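Local coordinates for RagB/SusD family nutrient uptake outer membrane protein (Bacteroides thetaiotaomicron, PDB 7KV2) that probably binds beta-glucan at the bacterial outer membrane, as a SusD-family surface glycan-binding protein that helps the gut bacterium take up this nutrient, at residues A[111-124]-A[157-171]. Sequence-based numbering, arbitrary orientation.
Sequences LWKCAYSGVKRCND and WVWKFWGNVPYFDKN
Trp112 turns its edge onto a face of Trp162 in an edge-to-face pair, with planes at 84°. Trp112 CE3 sits over the centre of the Trp162 ring, 3.6 Å from Trp162 CD2. Phe161 CB covers the opposite face of Trp162, and Trp162 NE1 is bonded to Pro497 O. Tyr116 CE2 lies over one face of Trp112, near the rim, and Val158 CG1 comes in obliquely. Leu111 has CG anti to the backbone N (chi1 175°) and forks between two rings. Leu111 CD1 approaches Trp157 obliquely, 3.7 Å from Trp157 CE3; Leu111 CD2 lies over a face of Phe161, 3.6 Å from Phe161 CD2. Phe168 receives Val119 CG1 on one face and meets Tyr116 rim to rim. At its edge lie Lys120 CG and Asn171 OD1. Tyr116 OH donates to a lone pair of Pro166 O (2.7 Å), in the carbonyl plane. A phenylalanine here would probably leave Pro166 O without this donor and the loop less firmly held. Asn171 ND2 gives Lys120 O a nearly straight bond (3.0 Å, 173°). Asn123 ND2 bonds weakly to Phe168 O, while Asn123 OD1 is held by Arg151. Two roughly antiparallel helices of the TPR-like SusD helical region thus pack together, and the chain leaving helix 137-162 turns back to follow helix 110-130 in that helix's own direction.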
ATOM      1  N   LEU A 111     -10.925  -6.807   2.529  1.00 19.81           N
ATOM      2  CA  LEU A 111     -10.301  -6.034   1.436  1.00 20.34           C
ATOM      3  C   LEU A 111     -11.153  -6.208   0.182  1.00 20.41           C
ATOM      4  O   LEU A 111     -11.331  -5.275  -0.564  1.00 21.19           O
ATOM      5  CB  LEU A 111      -8.860  -6.532   1.221  1.00 20.41           C
ATOM      6  CG  LEU A 111      -8.115  -5.912   0.039  1.00 19.92           C
ATOM      7  CD1 LEU A 111      -7.955  -4.415   0.226  1.00 22.63           C
ATOM      8  CD2 LEU A 111      -6.746  -6.555  -0.141  1.00 21.31           C
ATOM      9  N   TRP A 112     -11.631  -7.426  -0.051  1.00 21.30           N
ATOM     10  CA  TRP A 112     -12.547  -7.736  -1.176  1.00 21.33           C
ATOM     11  C   TRP A 112     -13.777  -6.812  -1.087  1.00 19.43           C
ATOM     12  O   TRP A 112     -14.097  -6.162  -2.058  1.00 21.49           O
ATOM     13  CB  TRP A 112     -12.890  -9.225  -1.079  1.00 22.79           C
ATOM     14  CG  TRP A 112     -13.892  -9.680  -2.099  1.00 24.93           C
ATOM     15  CD1 TRP A 112     -15.231  -9.383  -2.153  1.00 26.82           C
ATOM     16  CD2 TRP A 112     -13.612 -10.521  -3.221  1.00 26.15           C
ATOM     17  NE1 TRP A 112     -15.795  -9.978  -3.259  1.00 25.57           N
ATOM     18  CE2 TRP A 112     -14.831 -10.673  -3.936  1.00 27.42           C
ATOM     19  CE3 TRP A 112     -12.462 -11.151  -3.709  1.00 26.36           C
ATOM     20  CZ2 TRP A 112     -14.913 -11.459  -5.084  1.00 28.04           C
ATOM     21  CZ3 TRP A 112     -12.544 -11.906  -4.859  1.00 28.95           C
ATOM     22  CH2 TRP A 112     -13.764 -12.062  -5.527  1.00 28.19           C
ATOM     23  N   LYS A 113     -14.402  -6.730   0.072  1.00 21.95           N
ATOM     24  CA  LYS A 113     -15.645  -5.958   0.297  1.00 25.14           C
ATOM     25  C   LYS A 113     -15.336  -4.467   0.146  1.00 25.24           C
ATOM     26  O   LYS A 113     -16.139  -3.768  -0.463  1.00 21.88           O
ATOM     27  CB  LYS A 113     -16.240  -6.250   1.667  1.00 24.10           C
ATOM     28  CG  LYS A 113     -16.820  -7.653   1.819  1.00 27.16           C
ATOM     29  CD  LYS A 113     -17.251  -7.957   3.236  1.00 26.30           C
ATOM     30  CE  LYS A 113     -17.682  -9.403   3.443  1.00 29.01           C
ATOM     31  NZ  LYS A 113     -17.964  -9.694   4.874  1.00 28.54           N
ATOM     32  N   CYS A 114     -14.158  -4.010   0.594  1.00 23.60           N
ATOM     33  CA  CYS A 114     -13.759  -2.593   0.406  1.00 21.99           C
ATOM     34  C   CYS A 114     -13.563  -2.281  -1.071  1.00 18.13           C
ATOM     35  O   CYS A 114     -14.008  -1.193  -1.518  1.00 21.86           O
ATOM     36  CB  CYS A 114     -12.503  -2.249   1.206  1.00 20.45           C
ATOM     37  SG  CYS A 114     -12.690  -2.417   2.983  1.00 22.32           S
ATOM     38  N   ALA A 115     -12.908  -3.156  -1.836  1.00 20.05           N
ATOM     39  CA  ALA A 115     -12.605  -2.927  -3.255  1.00 20.58           C
ATOM     40  C   ALA A 115     -13.918  -2.783  -4.017  1.00 22.80           C
ATOM     41  O   ALA A 115     -14.076  -1.807  -4.816  1.00 20.30           O
ATOM     42  CB  ALA A 115     -11.803  -4.068  -3.795  1.00 20.36           C
ATOM     43  N   TYR A 116     -14.865  -3.686  -3.760  1.00 24.53           N
ATOM     44  CA  TYR A 116     -16.136  -3.688  -4.539  1.00 24.15           C
ATOM     45  C   TYR A 116     -17.036  -2.554  -4.053  1.00 25.04           C
ATOM     46  O   TYR A 116     -17.804  -2.060  -4.909  1.00 27.74           O
ATOM     47  CB  TYR A 116     -16.784  -5.076  -4.549  1.00 23.48           C
ATOM     48  CG  TYR A 116     -16.104  -5.959  -5.555  1.00 23.72           C
ATOM     49  CD1 TYR A 116     -16.230  -5.738  -6.916  1.00 24.31           C
ATOM     50  CD2 TYR A 116     -15.272  -6.989  -5.157  1.00 25.17           C
ATOM     51  CE1 TYR A 116     -15.566  -6.518  -7.849  1.00 22.56           C
ATOM     52  CE2 TYR A 116     -14.620  -7.794  -6.076  1.00 24.94           C
ATOM     53  CZ  TYR A 116     -14.800  -7.589  -7.431  1.00 25.05           C
ATOM     54  OH  TYR A 116     -14.108  -8.342  -8.335  1.00 25.19           O
ATOM     55  N   SER A 117     -16.945  -2.110  -2.790  1.00 25.04           N
ATOM     56  CA  SER A 117     -17.669  -0.894  -2.313  1.00 25.62           C
ATOM     57  C   SER A 117     -17.155   0.310  -3.088  1.00 26.22           C
ATOM     58  O   SER A 117     -17.986   1.108  -3.594  1.00 25.35           O
ATOM     59  CB  SER A 117     -17.563  -0.664  -0.830  1.00 27.00           C
ATOM     60  OG  SER A 117     -18.011  -1.823  -0.146  1.00 27.25           O
ATOM     61  N   GLY A 118     -15.833   0.428  -3.221  1.00 23.95           N
ATOM     62  CA  GLY A 118     -15.215   1.472  -4.049  1.00 23.27           C
ATOM     63  C   GLY A 118     -15.759   1.446  -5.482  1.00 25.47           C
ATOM     64  O   GLY A 118     -16.259   2.492  -5.953  1.00 24.85           O
ATOM     65  N   VAL A 119     -15.690   0.291  -6.134  1.00 23.78           N
ATOM     66  CA  VAL A 119     -16.150   0.085  -7.531  1.00 24.95           C
ATOM     67  C   VAL A 119     -17.612   0.545  -7.637  1.00 26.11           C
ATOM     68  O   VAL A 119     -17.928   1.275  -8.604  1.00 28.31           O
ATOM     69  CB  VAL A 119     -15.980  -1.371  -7.981  1.00 26.62           C
ATOM     70  CG1 VAL A 119     -16.652  -1.580  -9.319  1.00 26.67           C
ATOM     71  CG2 VAL A 119     -14.535  -1.816  -8.077  1.00 26.02           C
ATOM     72  N   LYS A 120     -18.468   0.126  -6.717  1.00 30.22           N
ATOM     73  CA  LYS A 120     -19.922   0.454  -6.757  1.00 33.79           C
ATOM     74  C   LYS A 120     -20.094   1.969  -6.657  1.00 35.35           C
ATOM     75  O   LYS A 120     -20.880   2.518  -7.416  1.00 30.72           O
ATOM     76  CB  LYS A 120     -20.704  -0.250  -5.642  1.00 36.99           C
ATOM     77  CG  LYS A 120     -20.931  -1.739  -5.896  1.00 46.62           C
ATOM     78  CD  LYS A 120     -21.524  -2.530  -4.738  1.00 49.90           C
ATOM     79  CE  LYS A 120     -21.978  -3.920  -5.148  1.00 53.62           C
ATOM     80  NZ  LYS A 120     -21.878  -4.883  -4.021  1.00 54.69           N
ATOM     81  N   ARG A 121     -19.352   2.636  -5.772  1.00 28.12           N
ATOM     82  CA  ARG A 121     -19.507   4.101  -5.601  1.00 28.71           C
ATOM     83  C   ARG A 121     -19.038   4.835  -6.856  1.00 25.02           C
ATOM     84  O   ARG A 121     -19.675   5.852  -7.181  1.00 28.70           O
ATOM     85  CB  ARG A 121     -18.802   4.575  -4.326  1.00 28.85           C
ATOM     86  CG  ARG A 121     -19.449   4.007  -3.084  1.00 30.16           C
ATOM     87  CD  ARG A 121     -18.817   4.589  -1.859  1.00 31.31           C
ATOM     88  NE  ARG A 121     -19.495   4.139  -0.672  1.00 28.66           N
ATOM     89  CZ  ARG A 121     -19.473   4.770   0.467  1.00 27.06           C
ATOM     90  NH1 ARG A 121     -18.778   5.894   0.600  1.00 28.34           N
ATOM     91  NH2 ARG A 121     -20.163   4.288   1.481  1.00 29.24           N
ATOM     92  N   CYS A 122     -17.988   4.355  -7.527  1.00 23.04           N
ATOM     93  CA  CYS A 122     -17.464   4.909  -8.804  1.00 24.50           C
ATOM     94  C   CYS A 122     -18.554   4.783  -9.895  1.00 28.91           C
ATOM     95  O   CYS A 122     -18.804   5.772 -10.615  1.00 28.75           O
ATOM     96  CB  CYS A 122     -16.153   4.242  -9.215  1.00 24.37           C
ATOM     97  SG  CYS A 122     -14.785   4.707  -8.084  1.00 24.08           S
ATOM     98  N   ASN A 123     -19.136   3.594 -10.022  1.00 28.40           N
ATOM     99  CA  ASN A 123     -20.212   3.289 -11.008  1.00 31.64           C
ATOM    100  C   ASN A 123     -21.421   4.211 -10.764  1.00 30.88           C
ATOM    101  O   ASN A 123     -22.014   4.693 -11.773  1.00 30.98           O
ATOM    102  CB  ASN A 123     -20.541   1.793 -10.952  1.00 31.58           C
ATOM    103  CG  ASN A 123     -19.452   0.946 -11.574  1.00 30.73           C
ATOM    104  OD1 ASN A 123     -18.583   1.462 -12.293  1.00 29.76           O
ATOM    105  ND2 ASN A 123     -19.552  -0.359 -11.367  1.00 32.59           N
ATOM    106  N   ASP A 124     -21.791   4.447  -9.503  1.00 30.34           N
ATOM    107  CA  ASP A 124     -22.916   5.342  -9.105  1.00 31.45           C
ATOM    108  C   ASP A 124     -22.710   6.723  -9.723  1.00 35.16           C
ATOM    109  O   ASP A 124     -23.672   7.262 -10.298  1.00 34.02           O
ATOM    110  CB  ASP A 124     -23.049   5.551  -7.597  1.00 31.97           C
ATOM    111  CG  ASP A 124     -23.595   4.371  -6.815  1.00 34.67           C
ATOM    112  OD1 ASP A 124     -24.215   3.485  -7.419  1.00 32.84           O
ATOM    113  OD2 ASP A 124     -23.405   4.365  -5.596  1.00 39.27           O
ATOM    114  N   TRP A 157      -6.678  -3.693  -6.443  1.00 18.98           N
ATOM    115  CA  TRP A 157      -6.574  -4.418  -5.156  1.00 18.95           C
ATOM    116  C   TRP A 157      -7.011  -5.881  -5.424  1.00 22.75           C
ATOM    117  O   TRP A 157      -6.334  -6.817  -5.011  1.00 21.99           O
ATOM    118  CB  TRP A 157      -7.480  -3.776  -4.115  1.00 21.12           C
ATOM    119  CG  TRP A 157      -6.993  -2.501  -3.473  1.00 19.27           C
ATOM    120  CD1 TRP A 157      -5.764  -1.925  -3.558  1.00 23.71           C
ATOM    121  CD2 TRP A 157      -7.756  -1.690  -2.565  1.00 19.82           C
ATOM    122  NE1 TRP A 157      -5.715  -0.802  -2.771  1.00 21.76           N
ATOM    123  CE2 TRP A 157      -6.911  -0.641  -2.137  1.00 20.57           C
ATOM    124  CE3 TRP A 157      -9.056  -1.755  -2.057  1.00 22.40           C
ATOM    125  CZ2 TRP A 157      -7.342   0.356  -1.271  1.00 21.32           C
ATOM    126  CZ3 TRP A 157      -9.466  -0.796  -1.142  1.00 24.21           C
ATOM    127  CH2 TRP A 157      -8.603   0.238  -0.745  1.00 22.58           C
ATOM    128  N   VAL A 158      -8.155  -6.084  -6.075  1.00 21.82           N
ATOM    129  CA  VAL A 158      -8.653  -7.478  -6.286  1.00 21.53           C
ATOM    130  C   VAL A 158      -7.910  -8.167  -7.424  1.00 20.29           C
ATOM    131  O   VAL A 158      -7.730  -9.385  -7.312  1.00 23.11           O
ATOM    132  CB  VAL A 158     -10.185  -7.556  -6.417  1.00 21.31           C
ATOM    133  CG1 VAL A 158     -10.860  -7.462  -5.061  1.00 22.08           C
ATOM    134  CG2 VAL A 158     -10.747  -6.519  -7.366  1.00 23.52           C
ATOM    135  N   TRP A 159      -7.473  -7.444  -8.438  1.00 20.69           N
ATOM    136  CA  TRP A 159      -6.673  -7.992  -9.562  1.00 23.23           C
ATOM    137  C   TRP A 159      -5.384  -8.608  -9.007  1.00 25.71           C
ATOM    138  O   TRP A 159      -5.043  -9.791  -9.326  1.00 23.30           O
ATOM    139  CB  TRP A 159      -6.412  -6.917 -10.601  1.00 22.94           C
ATOM    140  CG  TRP A 159      -5.563  -7.313 -11.770  1.00 22.60           C
ATOM    141  CD1 TRP A 159      -5.854  -8.262 -12.716  1.00 24.16           C
ATOM    142  CD2 TRP A 159      -4.289  -6.758 -12.140  1.00 23.51           C
ATOM    143  NE1 TRP A 159      -4.854  -8.328 -13.643  1.00 24.71           N
ATOM    144  CE2 TRP A 159      -3.862  -7.437 -13.301  1.00 23.41           C
ATOM    145  CE3 TRP A 159      -3.447  -5.784 -11.586  1.00 21.61           C
ATOM    146  CZ2 TRP A 159      -2.663  -7.135 -13.931  1.00 22.86           C
ATOM    147  CZ3 TRP A 159      -2.258  -5.480 -12.207  1.00 24.24           C
ATOM    148  CH2 TRP A 159      -1.877  -6.133 -13.387  1.00 24.82           C
ATOM    149  N   LYS A 160      -4.663  -7.844  -8.181  1.00 21.98           N
ATOM    150  CA  LYS A 160      -3.379  -8.331  -7.640  1.00 22.79           C
ATOM    151  C   LYS A 160      -3.616  -9.512  -6.707  1.00 19.59           C
ATOM    152  O   LYS A 160      -2.867 -10.476  -6.840  1.00 22.61           O
ATOM    153  CB  LYS A 160      -2.581  -7.200  -6.955  1.00 23.44           C
ATOM    154  CG  LYS A 160      -1.858  -6.338  -7.969  1.00 25.37           C
ATOM    155  CD  LYS A 160      -0.752  -5.520  -7.366  1.00 29.62           C
ATOM    156  CE  LYS A 160       0.217  -5.057  -8.417  1.00 26.23           C
ATOM    157  NZ  LYS A 160       1.334  -4.328  -7.784  1.00 28.91           N
ATOM    158  N   PHE A 161      -4.517  -9.421  -5.733  1.00 20.03           N
ATOM    159  CA  PHE A 161      -4.609 -10.441  -4.666  1.00 18.97           C
ATOM    160  C   PHE A 161      -5.333 -11.687  -5.209  1.00 21.38           C
ATOM    161  O   PHE A 161      -4.938 -12.758  -4.789  1.00 19.90           O
ATOM    162  CB  PHE A 161      -5.287  -9.933  -3.404  1.00 19.08           C
ATOM    163  CG  PHE A 161      -4.373  -9.064  -2.548  1.00 18.82           C
ATOM    164  CD1 PHE A 161      -3.493  -9.628  -1.634  1.00 21.29           C
ATOM    165  CD2 PHE A 161      -4.425  -7.676  -2.641  1.00 21.37           C
ATOM    166  CE1 PHE A 161      -2.645  -8.834  -0.863  1.00 20.57           C
ATOM    167  CE2 PHE A 161      -3.601  -6.869  -1.849  1.00 19.14           C
ATOM    168  CZ  PHE A 161      -2.722  -7.449  -0.958  1.00 19.47           C
ATOM    169  N   TRP A 162      -6.334 -11.527  -6.067  1.00 23.21           N
ATOM    170  CA  TRP A 162      -7.179 -12.696  -6.472  1.00 23.12           C
ATOM    171  C   TRP A 162      -7.174 -12.953  -7.994  1.00 27.95           C
ATOM    172  O   TRP A 162      -7.454 -14.121  -8.364  1.00 27.86           O
ATOM    173  CB  TRP A 162      -8.596 -12.514  -5.957  1.00 23.27           C
ATOM    174  CG  TRP A 162      -8.768 -12.722  -4.491  1.00 23.79           C
ATOM    175  CD1 TRP A 162      -8.874 -13.912  -3.844  1.00 23.41           C
ATOM    176  CD2 TRP A 162      -8.875 -11.698  -3.489  1.00 22.46           C
ATOM    177  NE1 TRP A 162      -9.062 -13.707  -2.513  1.00 22.69           N
ATOM    178  CE2 TRP A 162      -9.068 -12.354  -2.264  1.00 22.27           C
ATOM    179  CE3 TRP A 162      -8.796 -10.295  -3.512  1.00 22.64           C
ATOM    180  CZ2 TRP A 162      -9.252 -11.662  -1.068  1.00 22.79           C
ATOM    181  CZ3 TRP A 162      -9.016  -9.615  -2.339  1.00 18.84           C
ATOM    182  CH2 TRP A 162      -9.177 -10.283  -1.129  1.00 21.59           C
ATOM    183  N   GLY A 163      -6.924 -11.942  -8.829  1.00 26.07           N
ATOM    184  CA  GLY A 163      -6.643 -12.080 -10.273  1.00 28.33           C
ATOM    185  C   GLY A 163      -7.917 -12.236 -11.116  1.00 27.27           C
ATOM    186  O   GLY A 163      -8.240 -11.305 -11.881  1.00 27.46           O
ATOM    187  N   ASN A 164      -8.565 -13.399 -11.029  1.00 27.49           N
ATOM    188  CA  ASN A 164      -9.732 -13.795 -11.885  1.00 27.42           C
ATOM    189  C   ASN A 164     -11.029 -13.493 -11.136  1.00 23.76           C
ATOM    190  O   ASN A 164     -11.490 -14.376 -10.378  1.00 30.01           O
ATOM    191  CB  ASN A 164      -9.646 -15.285 -12.254  1.00 28.36           C
ATOM    192  CG  ASN A 164      -8.310 -15.700 -12.809  1.00 25.35           C
ATOM    193  OD1 ASN A 164      -7.911 -15.319 -13.897  1.00 29.93           O
ATOM    194  ND2 ASN A 164      -7.586 -16.494 -12.052  1.00 27.25           N
ATOM    195  N   VAL A 165     -11.574 -12.274 -11.247  1.00 25.14           N
ATOM    196  CA  VAL A 165     -12.606 -11.752 -10.293  1.00 25.46           C
ATOM    197  C   VAL A 165     -13.744 -11.108 -11.077  1.00 25.38           C
ATOM    198  O   VAL A 165     -13.548 -10.792 -12.246  1.00 29.92           O
ATOM    199  CB  VAL A 165     -11.989 -10.734  -9.309  1.00 25.43           C
ATOM    200  CG1 VAL A 165     -10.998 -11.434  -8.402  1.00 25.27           C
ATOM    201  CG2 VAL A 165     -11.366  -9.582 -10.046  1.00 23.55           C
ATOM    202  N   PRO A 166     -14.919 -10.888 -10.445  1.00 28.01           N
ATOM    203  CA  PRO A 166     -16.055 -10.232 -11.096  1.00 29.76           C
ATOM    204  C   PRO A 166     -15.708  -8.825 -11.597  1.00 35.90           C
ATOM    205  O   PRO A 166     -14.964  -8.108 -10.894  1.00 33.37           O
ATOM    206  CB  PRO A 166     -17.126 -10.113 -10.013  1.00 31.03           C
ATOM    207  CG  PRO A 166     -16.727 -11.058  -8.922  1.00 30.02           C
ATOM    208  CD  PRO A 166     -15.239 -11.289  -9.074  1.00 28.04           C
ATOM    209  N   TYR A 167     -16.230  -8.440 -12.769  1.00 32.15           N
ATOM    210  CA  TYR A 167     -16.034  -7.091 -13.354  1.00 32.85           C
ATOM    211  C   TYR A 167     -17.401  -6.493 -13.691  1.00 37.76           C
ATOM    212  O   TYR A 167     -18.299  -7.229 -14.164  1.00 34.91           O
ATOM    213  CB  TYR A 167     -15.099  -7.105 -14.567  1.00 32.76           C
ATOM    214  CG  TYR A 167     -14.885  -5.720 -15.125  1.00 38.03           C
ATOM    215  CD1 TYR A 167     -13.925  -4.880 -14.575  1.00 38.34           C
ATOM    216  CD2 TYR A 167     -15.695  -5.198 -16.136  1.00 39.72           C
ATOM    217  CE1 TYR A 167     -13.746  -3.583 -15.031  1.00 37.67           C
ATOM    218  CE2 TYR A 167     -15.523  -3.900 -16.606  1.00 39.52           C
ATOM    219  CZ  TYR A 167     -14.547  -3.085 -16.043  1.00 40.90           C
ATOM    220  OH  TYR A 167     -14.334  -1.797 -16.451  1.00 37.19           O
ATOM    221  N   PHE A 168     -17.579  -5.210 -13.395  1.00 35.02           N
ATOM    222  CA  PHE A 168     -18.795  -4.437 -13.761  1.00 41.44           C
ATOM    223  C   PHE A 168     -18.456  -2.937 -13.785  1.00 47.39           C
ATOM    224  O   PHE A 168     -17.629  -2.473 -12.959  1.00 44.25           O
ATOM    225  CB  PHE A 168     -19.964  -4.834 -12.854  1.00 42.47           C
ATOM    226  CG  PHE A 168     -19.796  -4.667 -11.358  1.00 42.77           C
ATOM    227  CD1 PHE A 168     -19.190  -5.650 -10.591  1.00 43.85           C
ATOM    228  CD2 PHE A 168     -20.348  -3.578 -10.694  1.00 44.62           C
ATOM    229  CE1 PHE A 168     -19.077  -5.510  -9.214  1.00 43.86           C
ATOM    230  CE2 PHE A 168     -20.240  -3.438  -9.313  1.00 44.10           C
ATOM    231  CZ  PHE A 168     -19.588  -4.398  -8.573  1.00 43.56           C
ATOM    232  N   ASP A 169     -19.040  -2.192 -14.737  1.00 49.92           N
ATOM    233  CA  ASP A 169     -18.953  -0.701 -14.809  1.00 47.44           C
ATOM    234  C   ASP A 169     -20.340  -0.054 -14.615  1.00 48.73           C
ATOM    235  O   ASP A 169     -20.419   1.178 -14.772  1.00 49.65           O
ATOM    236  CB  ASP A 169     -18.265  -0.241 -16.098  1.00 49.29           C
ATOM    237  CG  ASP A 169     -18.898  -0.778 -17.361  1.00 51.32           C
ATOM    238  OD1 ASP A 169     -20.106  -1.106 -17.320  1.00 49.54           O
ATOM    239  OD2 ASP A 169     -18.172  -0.881 -18.364  1.00 56.60           O
ATOM    240  N   LYS A 170     -21.376  -0.839 -14.284  1.00 46.37           N
ATOM    241  CA  LYS A 170     -22.735  -0.373 -13.888  1.00 51.97           C
ATOM    242  C   LYS A 170     -23.249  -1.285 -12.771  1.00 53.20           C
ATOM    243  O   LYS A 170     -22.936  -2.483 -12.829  1.00 49.85           O
ATOM    244  CB  LYS A 170     -23.708  -0.409 -15.079  1.00 60.17           C
ATOM    245  CG  LYS A 170     -23.542   0.712 -16.099  1.00 65.91           C
ATOM    246  CD  LYS A 170     -24.196   2.033 -15.676  1.00 72.18           C
ATOM    247  CE  LYS A 170     -23.305   3.251 -15.856  1.00 73.89           C
ATOM    248  NZ  LYS A 170     -22.325   3.387 -14.744  1.00 68.57           N
ATOM    249  N   ASN A 171     -24.021  -0.747 -11.814  1.00 53.23           N
ATOM    250  CA  ASN A 171     -24.621  -1.484 -10.665  1.00 50.27           C
ATOM    251  C   ASN A 171     -26.011  -2.000 -11.074  1.00 53.69           C
ATOM    252  O   ASN A 171     -26.080  -3.147 -11.559  1.00 57.11           O
ATOM    253  CB  ASN A 171     -24.695  -0.597  -9.410  1.00 48.84           C
ATOM    254  CG  ASN A 171     -23.370   0.051  -9.036  1.00 47.79           C
ATOM    255  OD1 ASN A 171     -22.302  -0.494  -9.318  1.00 37.72           O
ATOM    256  ND2 ASN A 171     -23.426   1.220  -8.416  1.00 43.66           N
TER